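PDB 5XE2: endoribonuclease MazF4 from Mycobacterium tuberculosis, which cleaves single-stranded mRNA within the sequence UCGCU as the toxin of a type II toxin-antitoxin system, and is neutralised by its cognate antitoxin MazE4. Local coordinates for residues A[38-43]-A[72-77]. Residues are numbered along the deposited sequence; the frame is centred on the assembly and turned at random.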
ATOM      1  N   VAL A  38      10.269  -2.670  -2.494  1.00 16.34           N
ATOM      2  CA  VAL A  38       9.018  -3.175  -3.060  1.00 15.77           C
ATOM      3  C   VAL A  38       7.882  -2.873  -2.088  1.00 15.28           C
ATOM      4  O   VAL A  38       8.118  -2.513  -0.934  1.00 15.63           O
ATOM      5  CB  VAL A  38       9.069  -4.702  -3.291  1.00 16.16           C
ATOM      6  CG1 VAL A  38      10.169  -5.070  -4.282  1.00 16.42           C
ATOM      7  CG2 VAL A  38       9.231  -5.473  -1.975  1.00 16.04           C
ATOM      8  N   VAL A  39       6.657  -3.039  -2.565  1.00 14.61           N
ATOM      9  CA  VAL A  39       5.475  -2.995  -1.724  1.00 14.19           C
ATOM     10  C   VAL A  39       4.879  -4.395  -1.679  1.00 13.93           C
ATOM     11  O   VAL A  39       4.829  -5.099  -2.695  1.00 12.97           O
ATOM     12  CB  VAL A  39       4.449  -1.958  -2.206  1.00 13.96           C
ATOM     13  CG1 VAL A  39       3.183  -2.010  -1.363  1.00 13.86           C
ATOM     14  CG2 VAL A  39       5.054  -0.569  -2.143  1.00 13.79           C
ATOM     15  N   ALA A  40       4.459  -4.782  -0.475  1.00 13.90           N
ATOM     16  CA  ALA A  40       3.939  -6.104  -0.213  1.00 13.82           C
ATOM     17  C   ALA A  40       2.777  -6.077   0.778  1.00 14.25           C
ATOM     18  O   ALA A  40       2.595  -5.112   1.537  1.00 13.59           O
ATOM     19  CB  ALA A  40       5.058  -6.991   0.314  1.00 13.96           C
ATOM     20  N   VAL A  41       2.003  -7.159   0.753  1.00 14.97           N
ATOM     21  CA  VAL A  41       0.923  -7.398   1.703  1.00 15.83           C
ATOM     22  C   VAL A  41       1.158  -8.701   2.460  1.00 17.27           C
ATOM     23  O   VAL A  41       1.779  -9.656   1.945  1.00 16.14           O
ATOM     24  CB  VAL A  41      -0.470  -7.439   1.042  1.00 15.74           C
ATOM     25  CG1 VAL A  41      -0.866  -6.051   0.552  1.00 15.59           C
ATOM     26  CG2 VAL A  41      -0.537  -8.466  -0.084  1.00 15.71           C
ATOM     27  N   ARG A  42       0.619  -8.735   3.672  1.00 18.90           N
ATOM     28  CA  ARG A  42       0.913  -9.788   4.632  1.00 21.67           C
ATOM     29  C   ARG A  42       0.129 -11.063   4.317  1.00 21.32           C
ATOM     30  O   ARG A  42      -1.055 -11.012   3.963  1.00 19.67           O
ATOM     31  CB  ARG A  42       0.581  -9.303   6.047  1.00 24.85           C
ATOM     32  CG  ARG A  42       1.241 -10.095   7.161  1.00 29.30           C
ATOM     33  CD  ARG A  42       1.076  -9.416   8.526  1.00 34.12           C
ATOM     34  NE  ARG A  42      -0.335  -9.132   8.885  1.00 38.55           N
ATOM     35  CZ  ARG A  42      -0.841  -9.142  10.128  1.00 42.66           C
ATOM     36  NH1 ARG A  42      -0.088  -9.415  11.204  1.00 45.71           N
ATOM     37  NH2 ARG A  42      -2.132  -8.882  10.311  1.00 43.69           N
ATOM     38  N   LEU A  43       0.804 -12.201   4.429  1.00 21.05           N
ATOM     39  CA  LEU A  43       0.127 -13.496   4.467  1.00 22.13           C
ATOM     40  C   LEU A  43       0.008 -13.907   5.921  1.00 21.68           C
ATOM     41  O   LEU A  43       0.971 -13.748   6.692  1.00 20.84           O
ATOM     42  CB  LEU A  43       0.891 -14.579   3.711  1.00 23.77           C
ATOM     43  CG  LEU A  43       0.427 -14.902   2.301  1.00 26.34           C
ATOM     44  CD1 LEU A  43       0.952 -13.853   1.327  1.00 27.37           C
ATOM     45  CD2 LEU A  43       0.904 -16.303   1.923  1.00 28.14           C
ATOM     46  N   GLU A  72       2.745  -2.698   3.091  1.00 16.88           N
ATOM     47  CA  GLU A  72       4.011  -2.120   3.563  1.00 17.47           C
ATOM     48  C   GLU A  72       5.077  -2.070   2.482  1.00 17.03           C
ATOM     49  O   GLU A  72       5.040  -2.824   1.512  1.00 16.70           O
ATOM     50  CB  GLU A  72       4.524  -2.903   4.778  1.00 19.18           C
ATOM     51  CG  GLU A  72       3.620  -2.738   5.988  1.00 21.06           C
ATOM     52  CD  GLU A  72       4.189  -3.274   7.276  1.00 23.36           C
ATOM     53  OE1 GLU A  72       5.426  -3.438   7.373  1.00 26.57           O
ATOM     54  OE2 GLU A  72       3.383  -3.543   8.203  1.00 24.84           O
ATOM     55  N   THR A  73       6.022  -1.158   2.664  1.00 16.30           N
ATOM     56  CA  THR A  73       7.163  -1.032   1.797  1.00 16.18           C
ATOM     57  C   THR A  73       8.325  -1.803   2.441  1.00 16.82           C
ATOM     58  O   THR A  73       8.699  -1.527   3.578  1.00 16.00           O
ATOM     59  CB  THR A  73       7.532   0.451   1.585  1.00 16.11           C
ATOM     60  OG1 THR A  73       6.414   1.145   1.020  1.00 15.15           O
ATOM     61  CG2 THR A  73       8.733   0.597   0.642  1.00 16.12           C
ATOM     62  N   LEU A  74       8.881  -2.764   1.704  1.00 17.19           N
ATOM     63  CA  LEU A  74      10.000  -3.585   2.176  1.00 17.94           C
ATOM     64  C   LEU A  74      11.272  -3.298   1.370  1.00 17.72           C
ATOM     65  O   LEU A  74      11.235  -3.212   0.147  1.00 16.84           O
ATOM     66  CB  LEU A  74       9.648  -5.073   2.057  1.00 18.61           C
ATOM     67  CG  LEU A  74       8.706  -5.700   3.093  1.00 19.33           C
ATOM     68  CD1 LEU A  74       7.348  -5.023   3.143  1.00 20.17           C
ATOM     69  CD2 LEU A  74       8.530  -7.181   2.808  1.00 19.88           C
ATOM     70  N   GLY A  75      12.394  -3.147   2.069  1.00 18.22           N
ATOM     71  CA  GLY A  75      13.698  -3.076   1.425  1.00 18.78           C
ATOM     72  C   GLY A  75      14.016  -4.434   0.813  1.00 19.96           C
ATOM     73  O   GLY A  75      13.599  -5.474   1.334  1.00 19.31           O
ATOM     74  N   LYS A  76      14.727  -4.424  -0.308  1.00 21.20           N
ATOM     75  CA  LYS A  76      15.159  -5.659  -0.972  1.00 22.82           C
ATOM     76  C   LYS A  76      16.029  -6.511  -0.067  1.00 23.92           C
ATOM     77  O   LYS A  76      15.928  -7.728  -0.089  1.00 23.07           O
ATOM     78  CB  LYS A  76      15.906  -5.343  -2.266  1.00 22.99           C
ATOM     79  CG  LYS A  76      14.971  -4.993  -3.393  1.00 23.42           C
ATOM     80  CD  LYS A  76      15.697  -4.725  -4.694  1.00 22.99           C
ATOM     81  CE  LYS A  76      14.665  -4.431  -5.767  1.00 22.60           C
ATOM     82  NZ  LYS A  76      15.276  -4.136  -7.092  1.00 22.59           N
ATOM     83  N   ASP A  77      16.876  -5.842   0.716  1.00 26.79           N
ATOM     84  CA  ASP A  77      17.661  -6.452   1.809  1.00 29.30           C
ATOM     85  C   ASP A  77      16.842  -7.192   2.889  1.00 28.77           C
ATOM     86  O   ASP A  77      17.365  -8.089   3.552  1.00 29.06           O
ATOM     87  CB  ASP A  77      18.562  -5.388   2.479  1.00 31.75           C
ATOM     88  CG  ASP A  77      17.771  -4.193   3.040  1.00 35.06           C
ATOM     89  OD1 ASP A  77      16.832  -3.711   2.365  1.00 37.07           O
ATOM     90  OD2 ASP A  77      18.108  -3.719   4.146  1.00 39.47           O
TER
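V38 pairs with L74 where strands 37-44 and 65-75 run antiparallel in the strongly bent sheet of the SH3-like PemK/MazF fold. The two residues form a hydrogen-bonded pair: V38 N donates to L74 O at 2.9 Å, and L74 N returns a bond to V38 O. The V38 oxygen also receives the CA-H of T73 at 3.3 Å from T73 CA. On the face shared with A40, E72 and L74, the V38 side chain crosses that of L74 obliquely; chi1 of -61° sets CG1 anti to the carbonyl carbon, which leaves CG2 between the backbone N and the carbonyl carbon, where it meets L74 CB at 4.1 Å. P6, I25 and N32 pack around the same valine.

V39 and T73 follow as a non-hydrogen-bonded pair, their CA atoms only 4.4 Å apart and their side chains on the opposite face. Methyl CG2 of V39 lies against T73 OG1, while CG1, anti to the backbone N (chi1 176°), reaches E72 O at 3.5 Å. The T73 hydroxyl is engaged across the dimer interface, hydrogen-bonded to I71 O and N70 ND2 of the second subunit; V39 packs on D69 of that subunit. This face of the two strands thus lies at the dimer interface.

A40 restores the hydrogen-bonded pattern with E72. A40 N donates to E72 O at 2.8 Å and E72 N to A40 O at 2.9 Å, and the E72 carbonyl oxygen also receives the CA-H of V39, a CA-H...O contact. The E72 carboxylate takes no part in the pairing; OE2 is hydrogen-bonded to N70 ND2 of the same chain. Beside A40, the leucine branch CD1 of L74 touches the alanine methyl CB at 4.1 Å.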